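Local coordinates for protein esterase LipW (Mycobacterium marinum, PDB 3QH4) that probably hydrolyses ester bonds as a serine esterase of the alpha/beta hydrolase fold, at residues A[160-165]-A[185-190]; A[33-38]-A[127-132]; A[15-20]-A[283-288]. All blocks are in the same frame, centred on the assembly; numbering follows the deposited sequence.

Interaction 1: residues A[160-165]-A[185-190]; sequences LAVAGS and PPVIFQ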
ATOM      1  N   LEU A 160     -17.281  -1.919   1.792  1.00  9.55           N
ATOM      2  CA  LEU A 160     -16.106  -1.047   1.715  1.00  9.16           C
ATOM      3  C   LEU A 160     -14.895  -1.754   2.296  1.00  8.36           C
ATOM      4  O   LEU A 160     -14.935  -2.249   3.437  1.00  8.80           O
ATOM      5  CB  LEU A 160     -16.361   0.265   2.459  1.00  9.53           C
ATOM      6  CG  LEU A 160     -15.147   1.176   2.729  1.00 11.03           C
ATOM      7  CD1 LEU A 160     -14.743   1.857   1.453  1.00 12.47           C
ATOM      8  CD2 LEU A 160     -15.562   2.247   3.798  1.00 14.19           C
ATOM      9  N   ALA A 161     -13.827  -1.798   1.487  1.00  6.21           N
ATOM     10  CA  ALA A 161     -12.547  -2.368   1.902  1.00  5.39           C
ATOM     11  C   ALA A 161     -11.487  -1.265   1.836  1.00  5.06           C
ATOM     12  O   ALA A 161     -11.675  -0.240   1.163  1.00  5.90           O
ATOM     13  CB  ALA A 161     -12.162  -3.539   0.990  1.00  5.64           C
ATOM     14  N   VAL A 162     -10.385  -1.487   2.540  1.00  4.27           N
ATOM     15  CA  VAL A 162      -9.245  -0.584   2.488  1.00  5.43           C
ATOM     16  C   VAL A 162      -8.026  -1.422   2.082  1.00  5.88           C
ATOM     17  O   VAL A 162      -7.985  -2.628   2.349  1.00  6.40           O
ATOM     18  CB  VAL A 162      -9.024   0.153   3.844  1.00  4.74           C
ATOM     19  CG1 VAL A 162     -10.232   1.078   4.187  1.00  5.31           C
ATOM     20  CG2 VAL A 162      -8.786  -0.834   5.007  1.00  5.61           C
ATOM     21  N   ALA A 163      -7.067  -0.804   1.395  1.00  4.76           N
ATOM     22  CA  ALA A 163      -5.960  -1.557   0.856  1.00  4.81           C
ATOM     23  C   ALA A 163      -4.787  -0.631   0.667  1.00  3.84           C
ATOM     24  O   ALA A 163      -4.959   0.593   0.512  1.00  4.33           O
ATOM     25  CB  ALA A 163      -6.350  -2.198  -0.514  1.00  5.01           C
ATOM     26  N   GLY A 164      -3.597  -1.209   0.667  1.00  3.69           N
ATOM     27  CA  GLY A 164      -2.422  -0.405   0.323  1.00  3.35           C
ATOM     28  C   GLY A 164      -1.231  -1.308   0.107  1.00  3.73           C
ATOM     29  O   GLY A 164      -1.288  -2.509   0.420  1.00  4.14           O
ATOM     30  N   SER A 165      -0.143  -0.704  -0.352  1.00  3.31           N
ATOM     31  CA  SER A 165       1.138  -1.387  -0.490  1.00  4.48           C
ATOM     32  C   SER A 165       2.156  -0.604   0.303  1.00  4.43           C
ATOM     33  O   SER A 165       2.215   0.635   0.182  1.00  3.69           O
ATOM     34  CB  SER A 165       1.569  -1.376  -1.952  1.00  4.87           C
ATOM     35  OG  SER A 165       2.882  -1.890  -2.143  1.00  4.87           O
ATOM     36  N   PRO A 185     -16.691   5.143   8.943  1.00 14.79           N
ATOM     37  CA  PRO A 185     -17.693   4.174   8.463  1.00 14.92           C
ATOM     38  C   PRO A 185     -17.185   2.713   8.511  1.00 14.27           C
ATOM     39  O   PRO A 185     -15.969   2.486   8.460  1.00 14.03           O
ATOM     40  CB  PRO A 185     -17.892   4.583   7.009  1.00 14.92           C
ATOM     41  CG  PRO A 185     -17.565   6.029   6.978  1.00 15.43           C
ATOM     42  CD  PRO A 185     -16.483   6.237   7.974  1.00 15.40           C
ATOM     43  N   PRO A 186     -18.098   1.728   8.593  1.00 14.32           N
ATOM     44  CA  PRO A 186     -17.603   0.340   8.713  1.00 13.09           C
ATOM     45  C   PRO A 186     -16.803  -0.140   7.499  1.00 12.45           C
ATOM     46  O   PRO A 186     -17.091   0.244   6.366  1.00 12.63           O
ATOM     47  CB  PRO A 186     -18.865  -0.504   8.875  1.00 13.86           C
ATOM     48  CG  PRO A 186     -20.020   0.476   9.005  1.00 15.36           C
ATOM     49  CD  PRO A 186     -19.564   1.852   8.749  1.00 14.31           C
ATOM     50  N   VAL A 187     -15.814  -0.989   7.762  1.00 11.17           N
ATOM     51  CA  VAL A 187     -14.919  -1.545   6.727  1.00 10.07           C
ATOM     52  C   VAL A 187     -14.934  -3.063   6.877  1.00  9.67           C
ATOM     53  O   VAL A 187     -14.727  -3.576   7.974  1.00  9.85           O
ATOM     54  CB  VAL A 187     -13.463  -0.998   6.926  1.00 10.08           C
ATOM     55  CG1 VAL A 187     -12.428  -1.820   6.141  1.00  9.24           C
ATOM     56  CG2 VAL A 187     -13.388   0.503   6.500  1.00 10.23           C
ATOM     57  N   ILE A 188     -15.193  -3.786   5.784  1.00  9.00           N
ATOM     58  CA  ILE A 188     -15.358  -5.222   5.880  1.00  9.17           C
ATOM     59  C   ILE A 188     -14.097  -6.027   5.573  1.00  8.41           C
ATOM     60  O   ILE A 188     -14.056  -7.245   5.810  1.00  9.58           O
ATOM     61  CB  ILE A 188     -16.519  -5.754   5.013  1.00  9.51           C
ATOM     62  CG1 ILE A 188     -16.226  -5.583   3.512  1.00  9.99           C
ATOM     63  CG2 ILE A 188     -17.858  -5.075   5.458  1.00 12.07           C
ATOM     64  CD1 ILE A 188     -17.234  -6.329   2.618  1.00 13.08           C
ATOM     65  N   PHE A 189     -13.064  -5.361   5.061  1.00  6.71           N
ATOM     66  CA  PHE A 189     -11.861  -6.099   4.720  1.00  5.82           C
ATOM     67  C   PHE A 189     -10.699  -5.145   4.613  1.00  6.08           C
ATOM     68  O   PHE A 189     -10.891  -4.002   4.166  1.00  6.68           O
ATOM     69  CB  PHE A 189     -12.031  -6.806   3.373  1.00  5.86           C
ATOM     70  CG  PHE A 189     -11.043  -7.926   3.151  1.00  6.58           C
ATOM     71  CD1 PHE A 189     -11.286  -9.193   3.684  1.00  5.69           C
ATOM     72  CD2 PHE A 189      -9.880  -7.713   2.403  1.00  6.80           C
ATOM     73  CE1 PHE A 189     -10.377 -10.240   3.469  1.00  4.15           C
ATOM     74  CE2 PHE A 189      -8.940  -8.740   2.217  1.00  6.39           C
ATOM     75  CZ  PHE A 189      -9.198 -10.015   2.745  1.00  6.43           C
ATOM     76  N   GLN A 190      -9.509  -5.610   4.993  1.00  4.95           N
ATOM     77  CA  GLN A 190      -8.283  -4.823   4.755  1.00  5.09           C
ATOM     78  C   GLN A 190      -7.258  -5.665   4.012  1.00  5.02           C
ATOM     79  O   GLN A 190      -6.950  -6.809   4.401  1.00  4.62           O
ATOM     80  CB  GLN A 190      -7.687  -4.253   6.065  1.00  6.81           C
ATOM     81  CG  GLN A 190      -7.256  -5.279   7.114  1.00  9.51           C
ATOM     82  CD  GLN A 190      -6.623  -4.622   8.358  1.00  8.36           C
ATOM     83  OE1 GLN A 190      -5.879  -3.630   8.269  1.00  8.49           O
ATOM     84  NE2 GLN A 190      -6.989  -5.137   9.527  1.00 12.97           N
TER
HETATM   85  O   HOH W   1     -18.377  -1.635   4.588  1.00 11.22           O
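Val187 sets its two methyls against Leu160 and Val162, two residues of strand 160-165 that point to the same face of the sheet. Its CG2 meets Leu160 CD2 at 3.9 Å, and CG1 reaches Val162 CG2 at the same distance; Val187 and Val162 lie nearly at right angles, while Leu160 and Val187 cross obliquely. Leu160 CD2 also touches Pro186 O. Further along, Val162 CG2 packs on Gln190 CB at 3.7 Å; these two residues form the sound parallel pair of the contact. The other face carries a smaller pair, Ala161 CB and Phe189 CB, 4.0 Å apart, with the phenyl ring leading away from the strand.

Two backbone bonds join the segments: Ile188 N to Leu160 O (2.8 Å) and Val162 N to Phe189 O (3.0 Å). Where strand 160-165 begins, a water accepts from Leu160 N and donates to Pro186 O.

The contact joins the two parallel strands of a beta-alpha-beta unit, 160-165 and 189-193, connected by helix 167-181. Strand 85-91 bonds to the other edge of strand 160-165; helix 134-148 covers Leu160 and Val162, and helix 298-315 covers Ala161 and Phe189.

Interaction 2: residues A[33-38]-A[127-132]; sequences SILTIR and APEHPY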
ATOM      1  N   SER A  33      17.932  12.704  -2.283  1.00 12.93           N
ATOM      2  CA  SER A  33      17.672  11.630  -3.221  1.00 12.69           C
ATOM      3  C   SER A  33      16.182  11.509  -3.522  1.00 12.37           C
ATOM      4  O   SER A  33      15.798  11.280  -4.673  1.00 12.18           O
ATOM      5  CB  SER A  33      18.251  10.307  -2.689  1.00 12.09           C
ATOM      6  OG  SER A  33      17.905   9.218  -3.536  1.00 11.51           O
ATOM      7  N   ILE A  34      15.348  11.679  -2.487  1.00 12.13           N
ATOM      8  CA  ILE A  34      13.893  11.632  -2.655  1.00 11.43           C
ATOM      9  C   ILE A  34      13.417  12.604  -3.728  1.00 11.97           C
ATOM     10  O   ILE A  34      12.620  12.254  -4.565  1.00 11.74           O
ATOM     11  CB  ILE A  34      13.160  11.830  -1.297  1.00 11.54           C
ATOM     12  CG1 ILE A  34      13.205  10.502  -0.519  1.00 11.01           C
ATOM     13  CG2 ILE A  34      11.717  12.311  -1.482  1.00  9.71           C
ATOM     14  CD1 ILE A  34      12.936  10.613   1.020  1.00  9.45           C
ATOM     15  N   LEU A  35      13.943  13.822  -3.729  1.00 13.48           N
ATOM     16  CA  LEU A  35      13.561  14.778  -4.776  1.00 15.02           C
ATOM     17  C   LEU A  35      13.901  14.287  -6.182  1.00 16.06           C
ATOM     18  O   LEU A  35      13.106  14.447  -7.106  1.00 16.29           O
ATOM     19  CB  LEU A  35      14.186  16.150  -4.515  1.00 16.05           C
ATOM     20  CG  LEU A  35      13.839  16.860  -3.204  1.00 18.77           C
ATOM     21  CD1 LEU A  35      14.659  18.130  -3.094  1.00 20.95           C
ATOM     22  CD2 LEU A  35      12.332  17.168  -3.036  1.00 20.37           C
ATOM     23  N   THR A  36      15.061  13.662  -6.343  1.00 16.30           N
ATOM     24  CA  THR A  36      15.493  13.203  -7.651  1.00 17.91           C
ATOM     25  C   THR A  36      14.664  11.995  -8.096  1.00 16.18           C
ATOM     26  O   THR A  36      14.328  11.856  -9.277  1.00 16.13           O
ATOM     27  CB  THR A  36      17.004  12.852  -7.629  1.00 18.32           C
ATOM     28  OG1 THR A  36      17.735  14.002  -7.192  1.00 22.88           O
ATOM     29  CG2 THR A  36      17.491  12.499  -9.019  1.00 21.84           C
ATOM     30  N   ILE A  37      14.351  11.114  -7.148  1.00 14.29           N
ATOM     31  CA  ILE A  37      13.556   9.920  -7.464  1.00 13.66           C
ATOM     32  C   ILE A  37      12.160  10.339  -7.933  1.00 13.61           C
ATOM     33  O   ILE A  37      11.652   9.797  -8.917  1.00 13.93           O
ATOM     34  CB  ILE A  37      13.449   8.934  -6.277  1.00 12.26           C
ATOM     35  CG1 ILE A  37      14.815   8.393  -5.879  1.00 12.20           C
ATOM     36  CG2 ILE A  37      12.496   7.755  -6.612  1.00 12.43           C
ATOM     37  CD1 ILE A  37      14.806   7.671  -4.535  1.00 11.18           C
ATOM     38  N   ARG A  38      11.551  11.307  -7.248  1.00 14.11           N
ATOM     39  CA  ARG A  38      10.191  11.737  -7.618  1.00 13.99           C
ATOM     40  C   ARG A  38      10.116  12.061  -9.103  1.00 15.07           C
ATOM     41  O   ARG A  38       9.204  11.637  -9.802  1.00 14.81           O
ATOM     42  CB  ARG A  38       9.773  12.976  -6.838  1.00 14.43           C
ATOM     43  CG  ARG A  38       9.535  12.694  -5.361  1.00 11.94           C
ATOM     44  CD  ARG A  38       9.104  13.944  -4.645  1.00 11.77           C
ATOM     45  NE  ARG A  38       8.767  13.674  -3.237  1.00 10.60           N
ATOM     46  CZ  ARG A  38       8.778  14.618  -2.294  1.00 10.95           C
ATOM     47  NH1 ARG A  38       9.079  15.886  -2.607  1.00 11.83           N
ATOM     48  NH2 ARG A  38       8.477  14.314  -1.049  1.00 10.45           N
ATOM     49  N   ALA A 127       5.735  13.200   2.809  1.00  6.51           N
ATOM     50  CA  ALA A 127       6.862  13.557   3.651  1.00  7.57           C
ATOM     51  C   ALA A 127       8.092  13.743   2.754  1.00  7.82           C
ATOM     52  O   ALA A 127       8.127  13.205   1.655  1.00  7.68           O
ATOM     53  CB  ALA A 127       7.098  12.426   4.646  1.00  6.57           C
ATOM     54  N   PRO A 128       9.111  14.492   3.221  1.00  9.66           N
ATOM     55  CA  PRO A 128       9.204  15.178   4.505  1.00 10.74           C
ATOM     56  C   PRO A 128       8.409  16.480   4.613  1.00 10.82           C
ATOM     57  O   PRO A 128       8.330  17.033   5.721  1.00 11.78           O
ATOM     58  CB  PRO A 128      10.711  15.494   4.630  1.00 11.01           C
ATOM     59  CG  PRO A 128      11.170  15.620   3.282  1.00 12.63           C
ATOM     60  CD  PRO A 128      10.360  14.634   2.445  1.00 10.43           C
ATOM     61  N   GLU A 129       7.866  16.979   3.499  1.00 10.75           N
ATOM     62  CA  GLU A 129       7.185  18.273   3.480  1.00 11.47           C
ATOM     63  C   GLU A 129       5.886  18.214   4.287  1.00 11.14           C
ATOM     64  O   GLU A 129       5.485  19.197   4.940  1.00 12.13           O
ATOM     65  CB  GLU A 129       6.876  18.720   2.044  1.00 11.83           C
ATOM     66  CG  GLU A 129       8.116  18.950   1.137  1.00 14.14           C
ATOM     67  CD  GLU A 129       8.567  17.689   0.371  1.00 17.56           C
ATOM     68  OE1 GLU A 129       8.096  16.573   0.692  1.00 13.72           O
ATOM     69  OE2 GLU A 129       9.394  17.817  -0.563  1.00 18.85           O
ATOM     70  N   HIS A 130       5.251  17.049   4.270  1.00  9.86           N
ATOM     71  CA  HIS A 130       3.989  16.867   4.956  1.00  9.40           C
ATOM     72  C   HIS A 130       4.032  15.572   5.763  1.00  8.41           C
ATOM     73  O   HIS A 130       3.514  14.551   5.333  1.00  9.20           O
ATOM     74  CB  HIS A 130       2.833  16.834   3.947  1.00  9.04           C
ATOM     75  CG  HIS A 130       2.784  18.033   3.060  1.00 10.76           C
ATOM     76  ND1 HIS A 130       2.356  19.265   3.507  1.00 14.03           N
ATOM     77  CD2 HIS A 130       3.148  18.208   1.768  1.00 13.09           C
ATOM     78  CE1 HIS A 130       2.443  20.145   2.525  1.00 13.69           C
ATOM     79  NE2 HIS A 130       2.915  19.532   1.457  1.00 13.06           N
ATOM     80  N   PRO A 131       4.657  15.624   6.940  1.00  8.95           N
ATOM     81  CA  PRO A 131       4.785  14.417   7.747  1.00  8.37           C
ATOM     82  C   PRO A 131       3.473  13.977   8.387  1.00  6.90           C
ATOM     83  O   PRO A 131       2.406  14.620   8.221  1.00  7.12           O
ATOM     84  CB  PRO A 131       5.822  14.805   8.819  1.00  9.57           C
ATOM     85  CG  PRO A 131       6.008  16.244   8.755  1.00 11.22           C
ATOM     86  CD  PRO A 131       5.326  16.798   7.540  1.00  9.20           C
ATOM     87  N   TYR A 132       3.531  12.869   9.109  1.00  5.18           N
ATOM     88  CA  TYR A 132       2.385  12.397   9.897  1.00  5.12           C
ATOM     89  C   TYR A 132       1.782  13.587  10.671  1.00  6.22           C
ATOM     90  O   TYR A 132       2.534  14.396  11.236  1.00  6.90           O
ATOM     91  CB  TYR A 132       2.873  11.341  10.873  1.00  5.44           C
ATOM     92  CG  TYR A 132       1.833  10.964  11.870  1.00  6.03           C
ATOM     93  CD1 TYR A 132       0.852  10.023  11.544  1.00  5.95           C
ATOM     94  CD2 TYR A 132       1.756  11.615  13.110  1.00  7.97           C
ATOM     95  CE1 TYR A 132      -0.171   9.722  12.462  1.00  9.86           C
ATOM     96  CE2 TYR A 132       0.783  11.290  14.029  1.00  9.58           C
ATOM     97  CZ  TYR A 132      -0.175  10.342  13.707  1.00 10.80           C
ATOM     98  OH  TYR A 132      -1.177  10.042  14.638  1.00 12.79           O
TER
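Arg38 NH1 donates to Glu129 OE2 at 2.8 Å, with an angle of 170° at the hydrogen, where helix 31-56 meets the loop that follows strand 118-122. Alongside it, Arg38 NH2 bonds to Glu129 OE1 at 2.9 Å; this second bond is fairly straight and uses the syn lone pair of that oxygen. Arginine and glutamate thus meet tip to tip in an end-on, two-pronged salt bridge, one nitrogen to each carboxylate oxygen. Both oxygens lie close to the guanidinium plane, and the two flat groups are turned only 30° from each other. OE2 is met on its syn side, with NH1 somewhat out of the carboxylate plane. Ala127 O lies 2.9 Å from Arg38 NH2, at the edge of the guanidinium.

The arginine gets there on a chain extended from CG to NE. Glu129 instead bends at chi2 (90°), which turns its CD out of line with the chain before it. Leu35, one turn back from Arg38 along the helix, lays CD2 beside OE2 at 3.9 Å. Ile34 CG2 sits 3.4 Å above one face of the guanidinium, offset toward its rim, and CD of Pro128, which follows a cis peptide bond, approaches NH2 obliquely.

Arg38 NE is used as well, bonding to Ala97 O, in a loop whose residue Phe96 bonds to the backbone of Ala127. One arginine of the N-terminal helix therefore ties two loops of the hydrolase core together. With NE, NH1 and NH2 all donating, the group has little freedom to rotate. The paired charges would probably reinforce each other's ionisation, an effect that solvent at the protein surface would be expected to weaken.

Interaction 3: residues A[15-20]-A[283-288]; sequences LDPLLR and FPRACH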
ATOM      1  N   LEU A  15      17.316 -14.152  -4.590  1.00  6.35           N
ATOM      2  CA  LEU A  15      16.168 -13.755  -5.424  1.00  4.92           C
ATOM      3  C   LEU A  15      16.082 -14.667  -6.616  1.00  4.82           C
ATOM      4  O   LEU A  15      17.092 -15.161  -7.103  1.00  6.30           O
ATOM      5  CB  LEU A  15      16.340 -12.314  -5.937  1.00  5.12           C
ATOM      6  CG  LEU A  15      16.520 -11.228  -4.866  1.00  5.91           C
ATOM      7  CD1 LEU A  15      16.661  -9.866  -5.482  1.00  7.43           C
ATOM      8  CD2 LEU A  15      15.310 -11.267  -3.918  1.00  7.89           C
ATOM      9  N   ASP A  16      14.855 -14.875  -7.100  1.00  5.21           N
ATOM     10  CA  ASP A  16      14.638 -15.564  -8.363  1.00  5.88           C
ATOM     11  C   ASP A  16      15.490 -14.884  -9.465  1.00  7.46           C
ATOM     12  O   ASP A  16      15.529 -13.654  -9.547  1.00  7.22           O
ATOM     13  CB  ASP A  16      13.146 -15.482  -8.740  1.00  6.16           C
ATOM     14  CG  ASP A  16      12.806 -16.356  -9.943  1.00  8.65           C
ATOM     15  OD1 ASP A  16      13.202 -16.007 -11.066  1.00 10.36           O
ATOM     16  OD2 ASP A  16      12.151 -17.413  -9.746  1.00 10.02           O
ATOM     17  N   PRO A  17      16.130 -15.684 -10.340  1.00  8.60           N
ATOM     18  CA  PRO A  17      16.955 -15.068 -11.396  1.00  9.42           C
ATOM     19  C   PRO A  17      16.196 -14.040 -12.254  1.00  9.05           C
ATOM     20  O   PRO A  17      16.781 -13.057 -12.677  1.00  9.51           O
ATOM     21  CB  PRO A  17      17.411 -16.252 -12.265  1.00 10.65           C
ATOM     22  CG  PRO A  17      17.106 -17.488 -11.493  1.00 12.15           C
ATOM     23  CD  PRO A  17      16.243 -17.159 -10.301  1.00 10.10           C
ATOM     24  N   LEU A  18      14.906 -14.228 -12.478  1.00  9.13           N
ATOM     25  CA  LEU A  18      14.167 -13.264 -13.311  1.00  9.49           C
ATOM     26  C   LEU A  18      14.075 -11.932 -12.588  1.00 10.17           C
ATOM     27  O   LEU A  18      14.181 -10.850 -13.189  1.00 10.34           O
ATOM     28  CB  LEU A  18      12.751 -13.776 -13.644  1.00  9.92           C
ATOM     29  CG  LEU A  18      12.623 -15.016 -14.528  1.00 12.09           C
ATOM     30  CD1 LEU A  18      11.160 -15.546 -14.559  1.00 13.23           C
ATOM     31  CD2 LEU A  18      13.095 -14.691 -15.944  1.00 14.58           C
ATOM     32  N   LEU A  19      13.880 -12.004 -11.281  1.00  9.27           N
ATOM     33  CA  LEU A  19      13.797 -10.802 -10.492  1.00  9.38           C
ATOM     34  C   LEU A  19      15.164 -10.197 -10.239  1.00  9.91           C
ATOM     35  O   LEU A  19      15.321  -8.977 -10.307  1.00  9.12           O
ATOM     36  CB  LEU A  19      13.045 -11.081  -9.178  1.00  8.53           C
ATOM     37  CG  LEU A  19      12.811  -9.891  -8.267  1.00  7.27           C
ATOM     38  CD1 LEU A  19      11.914  -8.849  -8.920  1.00  8.00           C
ATOM     39  CD2 LEU A  19      12.198 -10.442  -6.935  1.00  5.08           C
ATOM     40  N   ARG A  20      16.164 -11.050 -10.018  1.00 10.57           N
ATOM     41  CA  ARG A  20      17.551 -10.626  -9.870  1.00 11.49           C
ATOM     42  C   ARG A  20      18.017  -9.743 -11.025  1.00 12.53           C
ATOM     43  O   ARG A  20      18.821  -8.842 -10.815  1.00 13.02           O
ATOM     44  CB  ARG A  20      18.464 -11.845  -9.786  1.00 12.68           C
ATOM     45  CG  ARG A  20      19.840 -11.558  -9.178  1.00 13.15           C
ATOM     46  CD  ARG A  20      20.726 -12.806  -9.299  1.00 16.19           C
ATOM     47  NE  ARG A  20      20.067 -13.936  -8.678  1.00 14.96           N
ATOM     48  CZ  ARG A  20      20.184 -15.207  -9.066  1.00 18.37           C
ATOM     49  NH1 ARG A  20      20.975 -15.527 -10.094  1.00 17.90           N
ATOM     50  NH2 ARG A  20      19.524 -16.169  -8.409  1.00 15.06           N
ATOM     51  N   PHE A 283       5.988 -14.779   0.005  1.00  2.97           N
ATOM     52  CA  PHE A 283       6.402 -15.227  -1.326  1.00  4.56           C
ATOM     53  C   PHE A 283       7.902 -15.437  -1.348  1.00  4.82           C
ATOM     54  O   PHE A 283       8.660 -14.535  -0.968  1.00  5.23           O
ATOM     55  CB  PHE A 283       6.027 -14.159  -2.370  1.00  4.37           C
ATOM     56  CG  PHE A 283       4.551 -14.062  -2.599  1.00  2.95           C
ATOM     57  CD1 PHE A 283       3.935 -14.907  -3.553  1.00  5.04           C
ATOM     58  CD2 PHE A 283       3.783 -13.151  -1.895  1.00  4.33           C
ATOM     59  CE1 PHE A 283       2.550 -14.817  -3.788  1.00  5.58           C
ATOM     60  CE2 PHE A 283       2.372 -13.078  -2.098  1.00  5.90           C
ATOM     61  CZ  PHE A 283       1.780 -13.923  -3.059  1.00  4.83           C
ATOM     62  N   PRO A 284       8.335 -16.623  -1.790  1.00  5.16           N
ATOM     63  CA  PRO A 284       9.771 -17.002  -1.763  1.00  4.93           C
ATOM     64  C   PRO A 284      10.564 -16.249  -2.854  1.00  5.45           C
ATOM     65  O   PRO A 284       9.989 -15.878  -3.883  1.00  5.10           O
ATOM     66  CB  PRO A 284       9.720 -18.521  -2.041  1.00  5.63           C
ATOM     67  CG  PRO A 284       8.509 -18.703  -2.938  1.00  6.03           C
ATOM     68  CD  PRO A 284       7.493 -17.652  -2.432  1.00  6.07           C
ATOM     69  N   ARG A 285      11.850 -16.013  -2.603  1.00  5.63           N
ATOM     70  CA  ARG A 285      12.803 -15.498  -3.612  1.00  6.11           C
ATOM     71  C   ARG A 285      12.389 -14.135  -4.211  1.00  5.73           C
ATOM     72  O   ARG A 285      12.704 -13.821  -5.352  1.00  5.20           O
ATOM     73  CB  ARG A 285      13.049 -16.550  -4.699  1.00  7.19           C
ATOM     74  CG  ARG A 285      13.322 -17.942  -4.156  1.00  9.37           C
ATOM     75  CD  ARG A 285      13.661 -18.921  -5.285  1.00 13.78           C
ATOM     76  NE  ARG A 285      15.018 -18.739  -5.771  1.00 18.63           N
ATOM     77  CZ  ARG A 285      15.460 -19.136  -6.969  1.00 20.47           C
ATOM     78  NH1 ARG A 285      14.640 -19.697  -7.864  1.00 20.58           N
ATOM     79  NH2 ARG A 285      16.732 -18.954  -7.278  1.00 19.63           N
ATOM     80  N   ALA A 286      11.707 -13.323  -3.396  1.00  4.95           N
ATOM     81  CA  ALA A 286      11.160 -12.047  -3.809  1.00  5.21           C
ATOM     82  C   ALA A 286      11.536 -10.931  -2.817  1.00  6.25           C
ATOM     83  O   ALA A 286      11.415 -11.100  -1.611  1.00  6.22           O
ATOM     84  CB  ALA A 286       9.605 -12.147  -3.933  1.00  4.86           C
ATOM     85  N   CYS A 287      11.963  -9.791  -3.359  1.00  6.33           N
ATOM     86  CA  CYS A 287      12.316  -8.586  -2.581  1.00  5.73           C
ATOM     87  C   CYS A 287      11.156  -7.630  -2.506  1.00  5.25           C
ATOM     88  O   CYS A 287      10.139  -7.816  -3.195  1.00  5.17           O
ATOM     89  CB  CYS A 287      13.532  -7.892  -3.242  1.00  6.25           C
ATOM     90  SG  CYS A 287      13.192  -7.247  -4.911  1.00  7.67           S
ATOM     91  N   HIS A 288      11.257  -6.603  -1.655  1.00  4.95           N
ATOM     92  CA  HIS A 288      10.213  -5.579  -1.640  1.00  4.89           C
ATOM     93  C   HIS A 288       9.985  -5.002  -3.034  1.00  5.32           C
ATOM     94  O   HIS A 288      10.940  -4.699  -3.761  1.00  5.98           O
ATOM     95  CB  HIS A 288      10.634  -4.438  -0.719  1.00  6.39           C
ATOM     96  CG  HIS A 288       9.488  -3.596  -0.263  1.00  6.37           C
ATOM     97  ND1 HIS A 288       8.603  -4.027   0.696  1.00  7.56           N
ATOM     98  CD2 HIS A 288       9.098  -2.343  -0.606  1.00 10.22           C
ATOM     99  CE1 HIS A 288       7.708  -3.078   0.933  1.00  9.09           C
ATOM    100  NE2 HIS A 288       7.999  -2.037   0.166  1.00  9.72           N
TER
HETATM  101  O   HOH W   2      19.361 -19.179  -8.449  1.00 27.08           O
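Leu15 and Arg285 bring their CA atoms to 4.2 Å where the chain just before helix 17-20 passes the corner at Pro284 and Arg285. Arg285 has positive backbone angles (phi 59°, psi 31°), and its O accepts a nearly straight bond from Asp16 N at 3.0 Å. Asp16 is the N-cap of the helix: its OD1 takes Leu18 N at 2.8 Å. Three residues after Arg285, His288 bonds to Asp258 and Ser166 in what looks like a catalytic triad, so the N-terminal segment packs on the short, weakly bonded strand 286-287 that leads to it.

The Arg285 side chain bends at chi3 (77°) and lays one guanidinium face over Asp16 CA, 3.9 Å from the plane. Pro17 CD touches Arg285 NH2 at 3.5 Å. On the buried side, Leu15 CD2 packs against Cys287 CB, and Leu19 CD2 meets Cys287 SG at 3.9 Å.

Arg20 NH2 donates to Leu15 O, tying the helix back to the residue before its cap. Arg20 NH2 stands 4.1 Å from Arg285 NH2, with a water accepting from both, weakly from Arg285. Asp16 OD2 offers Arg285 only a long, out-of-plane charge contact, which, together with the water, probably offsets some of the repulsion between the arginines.

The three contacts lie far apart, their centres 26 to 28 Å from one another, and none touches another. Interaction 1 is within the central sheet, whereas interactions 2 and 3 fasten N-terminal helices 31-56 and 17-20 onto a loop and onto the corner and short strand 286-287. Along the chain, interaction 3 spans nearly everything, from residue 15 to 288; interaction 2 closes before interaction 1 opens, and both fall within that span. Interactions 1 and 3 lie on opposite sides of the chain's centre, yet their nearest atoms come within about 6 Å: strand 160-165 leads from its contact to the presumed nucleophile Ser166, and 283-288 ends at His288, its likely triad partner.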